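Local coordinates for protein predicted ATPase of the ABC class (Vibrio vulnificus, PDB 5D6A) that binds the ATP analogue AMP-PNP and, as a predicted ATPase of the ABC class, probably hydrolyses ATP, at residues Ala75-Ser80 with Lys168-Ser173; Phe55-Asp60 with Phe164-Phe169; Ile138-Arg143 with Arg172-Arg177; Ala107-Gln112 with Arg177-Glu182. All blocks are in the same frame, centred on the assembly; numbering follows the deposited sequence.

Contact 1: Ala75-Ser80 with Lys168-Ser173; sequences AFRAWS and KFIRRS
The guanidinium of Arg77 lies against the backbone of Arg171 near the end of helix 155-172. CG of Arg171 sits over one face, while the carbonyl oxygen of Arg171 lies at the edge, in the guanidinium plane, 3.8 Å from Arg77 NH2 and so too far for a hydrogen bond. The same NH2 is 3.7 Å from Arg171 CA. Ile170 O stands obliquely to the group, and its closest approach is to the aliphatic part of the chain, 3.9 Å from Arg77 CD. A bend at chi3 (68°) turns the guanidinium after CD has passed Ile170. Two residues earlier, on the same side of the strand, Ala75 CB meets the end of the Ile170 side chain, 3.6 Å from CD1, with CG2 at 4.0 Å flanking the methyl. Strand 75-78 and helix 168-172 run at 36° to each other, their axes 10.0 Å apart. Ser173 OG turns back to Phe169 O (2.8 Å), which also accepts from Ser173 N.

No hydrogen bond joins the two segments directly. Buried Arg77 lies beside the partly exposed Arg171, whose NE forms a salt bridge with Asp54 OD2; that carboxylate probably offsets the charge of Arg171. Arg77 NE is held by the Asp54 carbonyl and its NH2 by Thr174 OG1, and the carbonyl end of the helix probably gives this guanidinium a favourable electrostatic setting without a bond.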
# COMPACT_ATOMS: atom_id res chain seq x y z
N ALA A 75 25.46 -16.62 -17.48
CA ALA A 75 26.81 -16.72 -18.03
C ALA A 75 27.78 -17.14 -16.95
O ALA A 75 27.71 -16.65 -15.82
CB ALA A 75 27.23 -15.40 -18.64
N PHE A 76 28.69 -18.04 -17.29
CA PHE A 76 29.67 -18.54 -16.33
C PHE A 76 31.10 -18.26 -16.77
O PHE A 76 31.43 -18.40 -17.95
CB PHE A 76 29.48 -20.04 -16.12
CG PHE A 76 30.55 -20.67 -15.28
CD1 PHE A 76 30.52 -20.57 -13.90
CD2 PHE A 76 31.60 -21.36 -15.88
CE1 PHE A 76 31.51 -21.14 -13.12
CE2 PHE A 76 32.59 -21.93 -15.11
CZ PHE A 76 32.55 -21.83 -13.73
N ARG A 77 31.94 -17.86 -15.82
CA ARG A 77 33.35 -17.59 -16.08
C ARG A 77 34.25 -18.15 -14.99
O ARG A 77 34.13 -17.75 -13.83
CB ARG A 77 33.62 -16.09 -16.18
CG ARG A 77 32.92 -15.39 -17.32
CD ARG A 77 33.76 -14.19 -17.74
NE ARG A 77 35.02 -14.63 -18.34
CZ ARG A 77 36.04 -13.84 -18.66
NH1 ARG A 77 37.13 -14.35 -19.21
NH2 ARG A 77 35.98 -12.53 -18.44
N ALA A 78 35.16 -19.04 -15.37
CA ALA A 78 36.10 -19.65 -14.43
C ALA A 78 37.08 -18.60 -13.90
O ALA A 78 37.49 -17.71 -14.63
CB ALA A 78 36.85 -20.79 -15.09
N TRP A 79 37.45 -18.73 -12.62
CA TRP A 79 38.36 -17.77 -11.97
C TRP A 79 39.70 -17.54 -12.69
O TRP A 79 40.31 -16.49 -12.52
CB TRP A 79 38.67 -18.21 -10.53
CG TRP A 79 37.50 -18.20 -9.61
CD1 TRP A 79 36.80 -19.29 -9.17
CD2 TRP A 79 36.88 -17.06 -9.02
NE1 TRP A 79 35.78 -18.88 -8.34
CE2 TRP A 79 35.81 -17.52 -8.23
CE3 TRP A 79 37.13 -15.68 -9.08
CZ2 TRP A 79 34.99 -16.66 -7.50
CZ3 TRP A 79 36.32 -14.82 -8.36
CH2 TRP A 79 35.26 -15.31 -7.58
N SER A 80 40.15 -18.51 -13.47
CA SER A 80 41.43 -18.39 -14.18
C SER A 80 41.46 -17.27 -15.21
O SER A 80 42.48 -16.60 -15.39
CB SER A 80 41.76 -19.71 -14.88
OG SER A 80 41.79 -20.77 -13.95
N LYS A 168 30.70 -8.72 -24.55
CA LYS A 168 31.59 -7.66 -24.08
C LYS A 168 31.27 -7.25 -22.65
O LYS A 168 32.18 -7.02 -21.86
CB LYS A 168 31.57 -6.46 -25.02
CG LYS A 168 32.16 -6.76 -26.38
CD LYS A 168 32.16 -5.55 -27.30
CE LYS A 168 32.85 -5.88 -28.61
NZ LYS A 168 32.94 -4.70 -29.52
N PHE A 169 29.99 -7.15 -22.31
CA PHE A 169 29.60 -6.76 -20.95
C PHE A 169 29.94 -7.87 -19.96
O PHE A 169 30.36 -7.59 -18.84
CB PHE A 169 28.10 -6.43 -20.86
CG PHE A 169 27.62 -5.50 -21.94
CD1 PHE A 169 28.29 -4.31 -22.20
CD2 PHE A 169 26.48 -5.80 -22.67
CE1 PHE A 169 27.85 -3.45 -23.20
CE2 PHE A 169 26.02 -4.93 -23.65
CZ PHE A 169 26.71 -3.76 -23.92
N ILE A 170 29.76 -9.12 -20.39
CA ILE A 170 30.08 -10.28 -19.55
C ILE A 170 31.57 -10.33 -19.25
O ILE A 170 31.97 -10.71 -18.14
CB ILE A 170 29.65 -11.60 -20.23
CG1 ILE A 170 28.12 -11.67 -20.33
CG2 ILE A 170 30.16 -12.80 -19.45
CD1 ILE A 170 27.60 -12.82 -21.16
N ARG A 171 32.39 -9.95 -20.22
CA ARG A 171 33.84 -9.94 -20.04
C ARG A 171 34.30 -8.76 -19.19
O ARG A 171 34.89 -8.94 -18.13
CB ARG A 171 34.57 -9.93 -21.39
CG ARG A 171 34.42 -11.23 -22.17
CD ARG A 171 35.25 -11.23 -23.45
NE ARG A 171 35.09 -12.48 -24.19
CZ ARG A 171 34.27 -12.66 -25.23
NH1 ARG A 171 33.52 -11.67 -25.70
NH2 ARG A 171 34.21 -13.85 -25.81
N ARG A 172 33.99 -7.55 -19.65
CA ARG A 172 34.40 -6.33 -18.95
C ARG A 172 34.01 -6.31 -17.47
O ARG A 172 34.77 -5.83 -16.63
CB ARG A 172 33.83 -5.10 -19.64
CG ARG A 172 34.38 -4.86 -21.04
CD ARG A 172 33.73 -3.64 -21.67
NE ARG A 172 34.07 -2.41 -20.96
CZ ARG A 172 33.51 -1.23 -21.18
NH1 ARG A 172 32.55 -1.10 -22.09
NH2 ARG A 172 33.90 -0.17 -20.48
N SER A 173 32.82 -6.82 -17.16
CA SER A 173 32.35 -6.83 -15.77
C SER A 173 33.07 -7.86 -14.90
O SER A 173 33.00 -7.79 -13.68
CB SER A 173 30.84 -7.10 -15.73
OG SER A 173 30.54 -8.41 -16.18

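Contact 2: Phe55-Asp60 with Phe164-Phe169; sequences FDLFID and FHLPKF
Phe55 reaches Pro167 because its CG stands between the backbone N and the carbonyl carbon (chi1 61°), a crowded position that swings the ring off the start of strand 56-61 toward helix 155-172. Leu57, two residues on and within the strand, instead extends its CG opposite the backbone N (chi1 -176°), sending CD1 toward Leu166. The ring of Phe55 does not lie flat on the proline. Its far end comes in edge-on, with Pro167 CB near the ring plane, 3.9 Å from CZ and 4.0 Å from CE1. The two side chains cross obliquely, and CZ also reaches Pro167 CA at 3.9 Å. The leucines meet more lightly by single methyls, Leu57 CD1 to Leu166 CD2 at 4.3 Å.

Pro167 also marks a kink in the helix. Its nitrogen carries no hydrogen and makes no bond to the preceding turn. Beyond it the helix resumes with Phe169 N bonded to His165 O at 3.2 Å.

On the sheet side, Phe55 stacks with Phe52 and touches Arg77, while Leu57 packs on Phe73 of the neighbouring strand 71-78. Ile162 and Ile170 of the helix extend the apolar surface on the other side. The contact thus lays the kinked helix across the antiparallel sheet of the N-terminal region. All four touching side chains are buried and no hydrogen bond spans the pair, so attachment here rests on dispersion and exclusion of water, which fix no direction as strictly as polar bonds would.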
# COMPACT_ATOMS: atom_id res chain seq x y z
N PHE A 55 33.66 -17.92 -21.93
CA PHE A 55 32.58 -18.26 -21.00
C PHE A 55 31.55 -19.21 -21.59
O PHE A 55 31.56 -19.49 -22.79
CB PHE A 55 31.87 -16.97 -20.58
CG PHE A 55 31.24 -16.22 -21.72
CD1 PHE A 55 32.00 -15.33 -22.47
CD2 PHE A 55 29.90 -16.40 -22.04
CE1 PHE A 55 31.43 -14.63 -23.53
CE2 PHE A 55 29.33 -15.71 -23.09
CZ PHE A 55 30.09 -14.82 -23.83
N ASP A 56 30.67 -19.70 -20.73
CA ASP A 56 29.58 -20.57 -21.12
C ASP A 56 28.31 -19.74 -21.04
O ASP A 56 28.06 -19.10 -20.02
CB ASP A 56 29.47 -21.78 -20.19
CG ASP A 56 30.68 -22.70 -20.26
OD1 ASP A 56 31.51 -22.53 -21.18
OD2 ASP A 56 30.80 -23.60 -19.41
N LEU A 57 27.53 -19.73 -22.11
CA LEU A 57 26.29 -18.97 -22.15
C LEU A 57 25.11 -19.91 -22.01
O LEU A 57 25.02 -20.92 -22.71
CB LEU A 57 26.17 -18.19 -23.47
CG LEU A 57 24.97 -17.26 -23.61
CD1 LEU A 57 24.95 -16.20 -22.52
CD2 LEU A 57 24.96 -16.61 -24.99
N PHE A 58 24.20 -19.57 -21.10
CA PHE A 58 23.01 -20.37 -20.86
C PHE A 58 21.75 -19.54 -21.13
O PHE A 58 21.61 -18.44 -20.61
CB PHE A 58 22.99 -20.86 -19.41
CG PHE A 58 24.18 -21.69 -19.04
CD1 PHE A 58 25.34 -21.10 -18.56
CD2 PHE A 58 24.15 -23.08 -19.17
CE1 PHE A 58 26.45 -21.86 -18.21
CE2 PHE A 58 25.25 -23.85 -18.83
CZ PHE A 58 26.40 -23.24 -18.35
N ILE A 59 20.87 -20.08 -21.97
CA ILE A 59 19.60 -19.43 -22.30
C ILE A 59 18.53 -20.35 -21.72
O ILE A 59 18.17 -21.36 -22.33
CB ILE A 59 19.46 -19.25 -23.82
CG1 ILE A 59 20.69 -18.51 -24.36
CG2 ILE A 59 18.17 -18.50 -24.15
CD1 ILE A 59 20.69 -18.24 -25.84
N ASP A 60 18.03 -19.99 -20.54
CA ASP A 60 17.09 -20.83 -19.79
C ASP A 60 15.61 -20.72 -20.14
O ASP A 60 14.95 -21.75 -20.33
CB ASP A 60 17.25 -20.54 -18.30
CG ASP A 60 18.65 -20.82 -17.80
OD1 ASP A 60 19.32 -21.72 -18.36
OD2 ASP A 60 19.08 -20.14 -16.85
N PHE A 164 27.55 -9.89 -30.05
CA PHE A 164 28.49 -8.77 -30.17
C PHE A 164 28.55 -7.93 -28.89
O PHE A 164 29.63 -7.76 -28.32
CB PHE A 164 28.13 -7.91 -31.38
CG PHE A 164 29.08 -6.76 -31.61
CD1 PHE A 164 30.29 -6.97 -32.25
CD2 PHE A 164 28.75 -5.48 -31.19
CE1 PHE A 164 31.17 -5.92 -32.46
CE2 PHE A 164 29.62 -4.43 -31.40
CZ PHE A 164 30.83 -4.65 -32.04
N HIS A 165 27.41 -7.43 -28.43
CA HIS A 165 27.37 -6.61 -27.22
C HIS A 165 27.44 -7.40 -25.92
O HIS A 165 28.30 -7.15 -25.08
CB HIS A 165 26.11 -5.74 -27.18
CG HIS A 165 26.10 -4.63 -28.18
ND1 HIS A 165 26.91 -3.52 -28.07
CD2 HIS A 165 25.34 -4.44 -29.28
CE1 HIS A 165 26.67 -2.71 -29.08
NE2 HIS A 165 25.72 -3.24 -29.83
N LEU A 166 26.54 -8.36 -25.76
CA LEU A 166 26.47 -9.15 -24.53
C LEU A 166 27.82 -9.75 -24.11
O LEU A 166 28.22 -9.60 -22.95
CB LEU A 166 25.39 -10.24 -24.63
CG LEU A 166 25.20 -11.15 -23.40
CD1 LEU A 166 24.95 -10.35 -22.13
CD2 LEU A 166 24.05 -12.12 -23.65
N PRO A 167 28.53 -10.41 -25.03
CA PRO A 167 29.81 -11.00 -24.65
C PRO A 167 30.80 -9.96 -24.09
O PRO A 167 31.63 -10.30 -23.25
CB PRO A 167 30.33 -11.60 -25.96
CG PRO A 167 29.11 -11.83 -26.78
CD PRO A 167 28.22 -10.67 -26.45
N LYS A 168 30.70 -8.72 -24.55
CA LYS A 168 31.59 -7.66 -24.08
C LYS A 168 31.27 -7.25 -22.65
O LYS A 168 32.18 -7.02 -21.86
CB LYS A 168 31.57 -6.46 -25.02
CG LYS A 168 32.16 -6.76 -26.38
CD LYS A 168 32.16 -5.55 -27.30
CE LYS A 168 32.85 -5.88 -28.61
NZ LYS A 168 32.94 -4.70 -29.52
N PHE A 169 29.99 -7.15 -22.31
CA PHE A 169 29.60 -6.76 -20.95
C PHE A 169 29.94 -7.87 -19.96
O PHE A 169 30.36 -7.59 -18.84
CB PHE A 169 28.10 -6.43 -20.86
CG PHE A 169 27.62 -5.50 -21.94
CD1 PHE A 169 28.29 -4.31 -22.20
CD2 PHE A 169 26.48 -5.80 -22.67
CE1 PHE A 169 27.85 -3.45 -23.20
CE2 PHE A 169 26.02 -4.93 -23.65
CZ PHE A 169 26.71 -3.76 -23.92

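Contact 3: Ile138-Arg143 with Arg172-Arg177; sequences IELRFR and RSTIER
Apolar contacts join Ile138 and Leu140 to the turn that follows helix 155-172. The methyl CG2 of Thr174 does most of the touching: it is 4.2 Å from Ile138 CG2 and 4.3 Å from Leu140 CD1, so it rests near two side chains that leave the strand on the same side, two residues apart. The Ile138 and Thr174 side chains pass alongside one another, pointing opposite ways, and meet by their branch methyls. Thr174 chi1 of 54° places CG2 opposite its own carbonyl carbon and sets OG1 between that carbon and the backbone N, facing the helix end. Leu140 CD1 further approaches Ser173 OG at 3.9 Å, a van der Waals meeting only, as that hydroxyl is already bonded to Phe169 O.

Strand 137-144 lies beside strand 71-78 in the antiparallel sheet of the N-terminal region, and the loop from helix 155-172 toward helix 181-199 passes over the same side of that sheet on which the helix packs. Leu140 also touches Ile102 and Phe106 of helix 92-109, placing it where helix, loop and sheet come together.

The polar groups find their bonds elsewhere. Thr174 OG1 turns to Ile170 O and Arg171 O, which ties the loop back to carbonyls near the end of the helix. On the strand's other side, Arg141 NE forms a salt bridge with Glu139 OE2 at 3.0 Å. Its N-H points nearly straight at the oxygen (162°), which lies close to the guanidinium plane. The donor, however, comes from above the carboxylate plane, 62° out of it. Arg74 NH1 is a second partner of the same oxygen. Glu176 OE2 of the loop forms a salt bridge with Lys181 NZ at the start of helix 181-199.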
# COMPACT_ATOMS: atom_id res chain seq x y z
N ILE A 138 32.76 -17.34 -11.47
CA ILE A 138 31.74 -16.32 -11.29
C ILE A 138 30.56 -16.60 -12.21
O ILE A 138 30.74 -16.91 -13.39
CB ILE A 138 32.31 -14.92 -11.62
CG1 ILE A 138 33.59 -14.67 -10.82
CG2 ILE A 138 31.27 -13.84 -11.35
CD1 ILE A 138 34.26 -13.35 -11.11
N GLU A 139 29.34 -16.48 -11.67
CA GLU A 139 28.14 -16.70 -12.47
C GLU A 139 27.28 -15.43 -12.50
O GLU A 139 27.02 -14.82 -11.46
CB GLU A 139 27.32 -17.87 -11.93
CG GLU A 139 26.03 -18.12 -12.71
CD GLU A 139 25.25 -19.33 -12.23
OE1 GLU A 139 25.78 -20.13 -11.43
OE2 GLU A 139 24.09 -19.49 -12.67
N LEU A 140 26.85 -15.06 -13.70
CA LEU A 140 26.01 -13.89 -13.90
C LEU A 140 24.64 -14.35 -14.35
O LEU A 140 24.52 -15.26 -15.17
CB LEU A 140 26.59 -12.98 -14.98
CG LEU A 140 28.01 -12.49 -14.78
CD1 LEU A 140 28.41 -11.63 -15.97
CD2 LEU A 140 28.16 -11.71 -13.47
N ARG A 141 23.60 -13.72 -13.81
CA ARG A 141 22.23 -14.03 -14.18
C ARG A 141 21.54 -12.72 -14.53
O ARG A 141 21.60 -11.76 -13.77
CB ARG A 141 21.51 -14.75 -13.06
CG ARG A 141 22.15 -16.07 -12.67
CD ARG A 141 21.27 -16.82 -11.69
NE ARG A 141 21.86 -18.09 -11.27
CZ ARG A 141 21.33 -18.88 -10.35
NH1 ARG A 141 20.21 -18.55 -9.72
NH2 ARG A 141 21.94 -20.02 -10.04
N PHE A 142 20.88 -12.70 -15.69
CA PHE A 142 20.23 -11.50 -16.18
C PHE A 142 19.18 -11.82 -17.23
O PHE A 142 18.98 -12.99 -17.59
CB PHE A 142 21.30 -10.57 -16.77
CG PHE A 142 22.19 -11.24 -17.77
CD1 PHE A 142 23.34 -11.89 -17.35
CD2 PHE A 142 21.87 -11.25 -19.12
CE1 PHE A 142 24.17 -12.53 -18.26
CE2 PHE A 142 22.69 -11.88 -20.03
CZ PHE A 142 23.84 -12.52 -19.60
N ARG A 143 18.50 -10.79 -17.71
CA ARG A 143 17.46 -10.95 -18.73
C ARG A 143 17.87 -10.30 -20.05
O ARG A 143 18.72 -9.40 -20.08
CB ARG A 143 16.16 -10.32 -18.25
CG ARG A 143 15.55 -10.95 -17.01
CD ARG A 143 14.31 -10.18 -16.61
NE ARG A 143 13.59 -10.76 -15.48
CZ ARG A 143 12.60 -11.65 -15.57
NH1 ARG A 143 12.19 -12.11 -16.76
NH2 ARG A 143 12.02 -12.10 -14.47
N ARG A 172 33.99 -7.55 -19.65
CA ARG A 172 34.40 -6.33 -18.95
C ARG A 172 34.01 -6.31 -17.47
O ARG A 172 34.77 -5.83 -16.63
CB ARG A 172 33.83 -5.10 -19.64
CG ARG A 172 34.38 -4.86 -21.04
CD ARG A 172 33.73 -3.64 -21.67
NE ARG A 172 34.07 -2.41 -20.96
CZ ARG A 172 33.51 -1.23 -21.18
NH1 ARG A 172 32.55 -1.10 -22.09
NH2 ARG A 172 33.90 -0.17 -20.48
N SER A 173 32.82 -6.82 -17.16
CA SER A 173 32.35 -6.83 -15.77
C SER A 173 33.07 -7.86 -14.90
O SER A 173 33.00 -7.79 -13.68
CB SER A 173 30.84 -7.10 -15.73
OG SER A 173 30.54 -8.41 -16.18
N THR A 174 33.75 -8.81 -15.54
CA THR A 174 34.46 -9.87 -14.80
C THR A 174 35.94 -9.99 -15.17
O THR A 174 36.46 -11.09 -15.35
CB THR A 174 33.78 -11.23 -15.03
OG1 THR A 174 33.69 -11.48 -16.43
CG2 THR A 174 32.39 -11.24 -14.42
N ILE A 175 36.62 -8.85 -15.28
CA ILE A 175 38.06 -8.79 -15.56
C ILE A 175 38.66 -7.67 -14.72
O ILE A 175 38.35 -6.50 -14.92
CB ILE A 175 38.36 -8.56 -17.06
CG1 ILE A 175 37.92 -9.77 -17.88
CG2 ILE A 175 39.85 -8.33 -17.27
CD1 ILE A 175 38.12 -9.61 -19.37
N GLU A 176 39.52 -8.06 -13.77
CA GLU A 176 40.16 -7.12 -12.85
C GLU A 176 40.45 -5.73 -13.46
O GLU A 176 39.92 -4.72 -13.00
CB GLU A 176 41.45 -7.73 -12.28
CG GLU A 176 42.16 -6.88 -11.24
CD GLU A 176 43.46 -7.49 -10.75
OE1 GLU A 176 43.94 -8.48 -11.35
OE2 GLU A 176 44.02 -6.97 -9.76
N ARG A 177 41.29 -5.70 -14.48
CA ARG A 177 41.67 -4.43 -15.12
C ARG A 177 40.51 -3.68 -15.78
O ARG A 177 40.50 -2.45 -15.78
CB ARG A 177 42.81 -4.65 -16.12
CG ARG A 177 42.54 -5.70 -17.20
CD ARG A 177 43.80 -5.97 -18.01
NE ARG A 177 43.62 -7.08 -18.95
CZ ARG A 177 43.16 -6.97 -20.19
NH1 ARG A 177 42.81 -5.79 -20.69
NH2 ARG A 177 43.04 -8.05 -20.95

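Contact 4: Ala107-Gln112 with Arg177-Glu182; sequences AEFAKQ and RELDKE
A small, partly buried contact brings Phe109, at the C-terminal end of helix 92-109, against Glu178 and Leu179 in the loop that leads into helix 181-199. Leu179 comes to the edge of the phenyl ring: its CD2 lies near the ring plane, 4.2 Å from Phe109 CE2, and the leucine side chain runs roughly perpendicular to that of Phe109. The far end of the ring reaches the backbone, with CZ 3.9 Å from Glu178 O, which stands obliquely to the ring. Phe109 gets there with its CG opposite the carbonyl carbon (chi1 -59°). The next residue, Ala110, is the first to leave helical phi/psi. On the other side, the loop runs straight on from Leu179 into helix 181-199.

Phe169 and Arg172 of helix 155-172 also touch Phe109, and Arg172 touches Glu178, so this third helix lies beside the contact and links its two halves.

Charged groups pair locally within each segment. Lys111 NZ forms a salt bridge with Glu108 OE2, coming from above the carboxylate plane (49° out of it). Arg177 NH1 is 3.5 Å from Glu178 OE2, a pairing of charges alone because the oxygen lies well out of the guanidinium plane. Between the segments themselves there is no hydrogen bond or salt bridge: one aromatic ring, one methyl and a peptide oxygen make the join, which rests on van der Waals packing and is probably modest in strength.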
# COMPACT_ATOMS: atom_id res chain seq x y z
N ALA A 107 25.66 -3.56 -15.22
CA ALA A 107 24.51 -2.72 -15.55
C ALA A 107 24.96 -1.43 -16.22
O ALA A 107 24.32 -0.95 -17.16
CB ALA A 107 23.71 -2.41 -14.30
N GLU A 108 26.08 -0.89 -15.74
CA GLU A 108 26.64 0.35 -16.27
C GLU A 108 27.14 0.18 -17.71
O GLU A 108 26.85 1.01 -18.57
CB GLU A 108 27.77 0.85 -15.37
CG GLU A 108 28.36 2.21 -15.75
CD GLU A 108 27.37 3.35 -15.64
OE1 GLU A 108 26.26 3.16 -15.09
OE2 GLU A 108 27.71 4.47 -16.09
N PHE A 109 27.88 -0.90 -17.96
CA PHE A 109 28.39 -1.15 -19.31
C PHE A 109 27.24 -1.47 -20.27
O PHE A 109 27.37 -1.25 -21.47
CB PHE A 109 29.39 -2.31 -19.36
CG PHE A 109 30.60 -2.12 -18.49
CD1 PHE A 109 31.37 -0.96 -18.58
CD2 PHE A 109 31.02 -3.13 -17.64
CE1 PHE A 109 32.50 -0.80 -17.78
CE2 PHE A 109 32.15 -2.97 -16.85
CZ PHE A 109 32.89 -1.81 -16.92
N ALA A 110 26.13 -1.96 -19.73
CA ALA A 110 24.97 -2.34 -20.54
C ALA A 110 23.86 -1.28 -20.63
O ALA A 110 22.73 -1.61 -20.99
CB ALA A 110 24.39 -3.65 -20.03
N LYS A 111 24.17 -0.02 -20.30
CA LYS A 111 23.16 1.04 -20.40
C LYS A 111 22.79 1.32 -21.85
O LYS A 111 21.62 1.51 -22.16
CB LYS A 111 23.66 2.34 -19.78
CG LYS A 111 23.87 2.31 -18.28
CD LYS A 111 24.29 3.67 -17.75
CE LYS A 111 25.58 4.17 -18.39
NZ LYS A 111 26.03 5.47 -17.82
N GLN A 112 23.79 1.34 -22.73
CA GLN A 112 23.56 1.60 -24.15
C GLN A 112 22.80 0.47 -24.84
O GLN A 112 22.41 0.59 -25.99
CB GLN A 112 24.87 1.90 -24.90
CG GLN A 112 25.60 3.18 -24.50
CD GLN A 112 26.33 3.10 -23.17
OE1 GLN A 112 26.41 2.04 -22.55
NE2 GLN A 112 26.89 4.22 -22.74
N ARG A 177 41.29 -5.70 -14.48
CA ARG A 177 41.67 -4.43 -15.12
C ARG A 177 40.51 -3.68 -15.78
O ARG A 177 40.50 -2.45 -15.78
CB ARG A 177 42.81 -4.65 -16.12
CG ARG A 177 42.54 -5.70 -17.20
CD ARG A 177 43.80 -5.97 -18.01
NE ARG A 177 43.62 -7.08 -18.95
CZ ARG A 177 43.16 -6.97 -20.19
NH1 ARG A 177 42.81 -5.79 -20.69
NH2 ARG A 177 43.04 -8.05 -20.95
N GLU A 178 39.53 -4.41 -16.32
CA GLU A 178 38.36 -3.78 -16.96
C GLU A 178 37.47 -3.04 -15.97
O GLU A 178 36.72 -2.15 -16.36
CB GLU A 178 37.53 -4.83 -17.72
CG GLU A 178 38.26 -5.48 -18.89
CD GLU A 178 38.59 -4.51 -20.01
OE1 GLU A 178 37.96 -3.43 -20.09
OE2 GLU A 178 39.48 -4.83 -20.82
N LEU A 179 37.55 -3.43 -14.70
CA LEU A 179 36.78 -2.77 -13.65
C LEU A 179 37.62 -1.67 -13.02
O LEU A 179 38.83 -1.61 -13.22
CB LEU A 179 36.38 -3.78 -12.57
CG LEU A 179 35.52 -4.96 -13.01
CD1 LEU A 179 35.34 -5.94 -11.86
CD2 LEU A 179 34.18 -4.48 -13.54
N ASP A 180 36.97 -0.80 -12.25
CA ASP A 180 37.66 0.28 -11.57
C ASP A 180 38.06 -0.26 -10.19
O ASP A 180 37.27 -0.24 -9.25
CB ASP A 180 36.73 1.50 -11.44
CG ASP A 180 37.43 2.72 -10.85
OD1 ASP A 180 38.65 2.68 -10.62
OD2 ASP A 180 36.73 3.73 -10.62
N LYS A 181 39.30 -0.75 -10.08
CA LYS A 181 39.78 -1.34 -8.82
C LYS A 181 39.70 -0.43 -7.61
O LYS A 181 39.27 -0.86 -6.54
CB LYS A 181 41.22 -1.85 -8.95
CG LYS A 181 41.38 -3.07 -9.84
CD LYS A 181 42.69 -3.79 -9.54
CE LYS A 181 42.65 -4.49 -8.18
NZ LYS A 181 43.93 -5.17 -7.84
N GLU A 182 40.13 0.82 -7.76
CA GLU A 182 40.10 1.76 -6.65
C GLU A 182 38.67 1.90 -6.13
O GLU A 182 38.45 2.12 -4.94
CB GLU A 182 40.68 3.12 -7.07
CG GLU A 182 40.84 4.11 -5.93
CD GLU A 182 41.55 5.39 -6.34
OE1 GLU A 182 41.99 5.49 -7.51
OE2 GLU A 182 41.68 6.29 -5.49

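In the fold
From the N terminus, strands 56-61 and 71-78 come first, followed by helix 92-109 and strand 137-144; helix 155-172 and the loop after it then meet all four. Contact 2 closes a loop of 103 residues and contact 1 one of 87; both end on the same helix, sharing Lys168 and Phe169. Contact 3 closes a short loop of 28 residues from a third strand of the same sheet, crosses contact 2 and shares Arg172 and Ser173 with contact 1. Contact 4 encloses contact 3 along the chain and crosses contacts 1 and 2, tying helix 92-109 to the approach to helix 181-199. Centres of contacts 1 and 3 are about 4 Å apart.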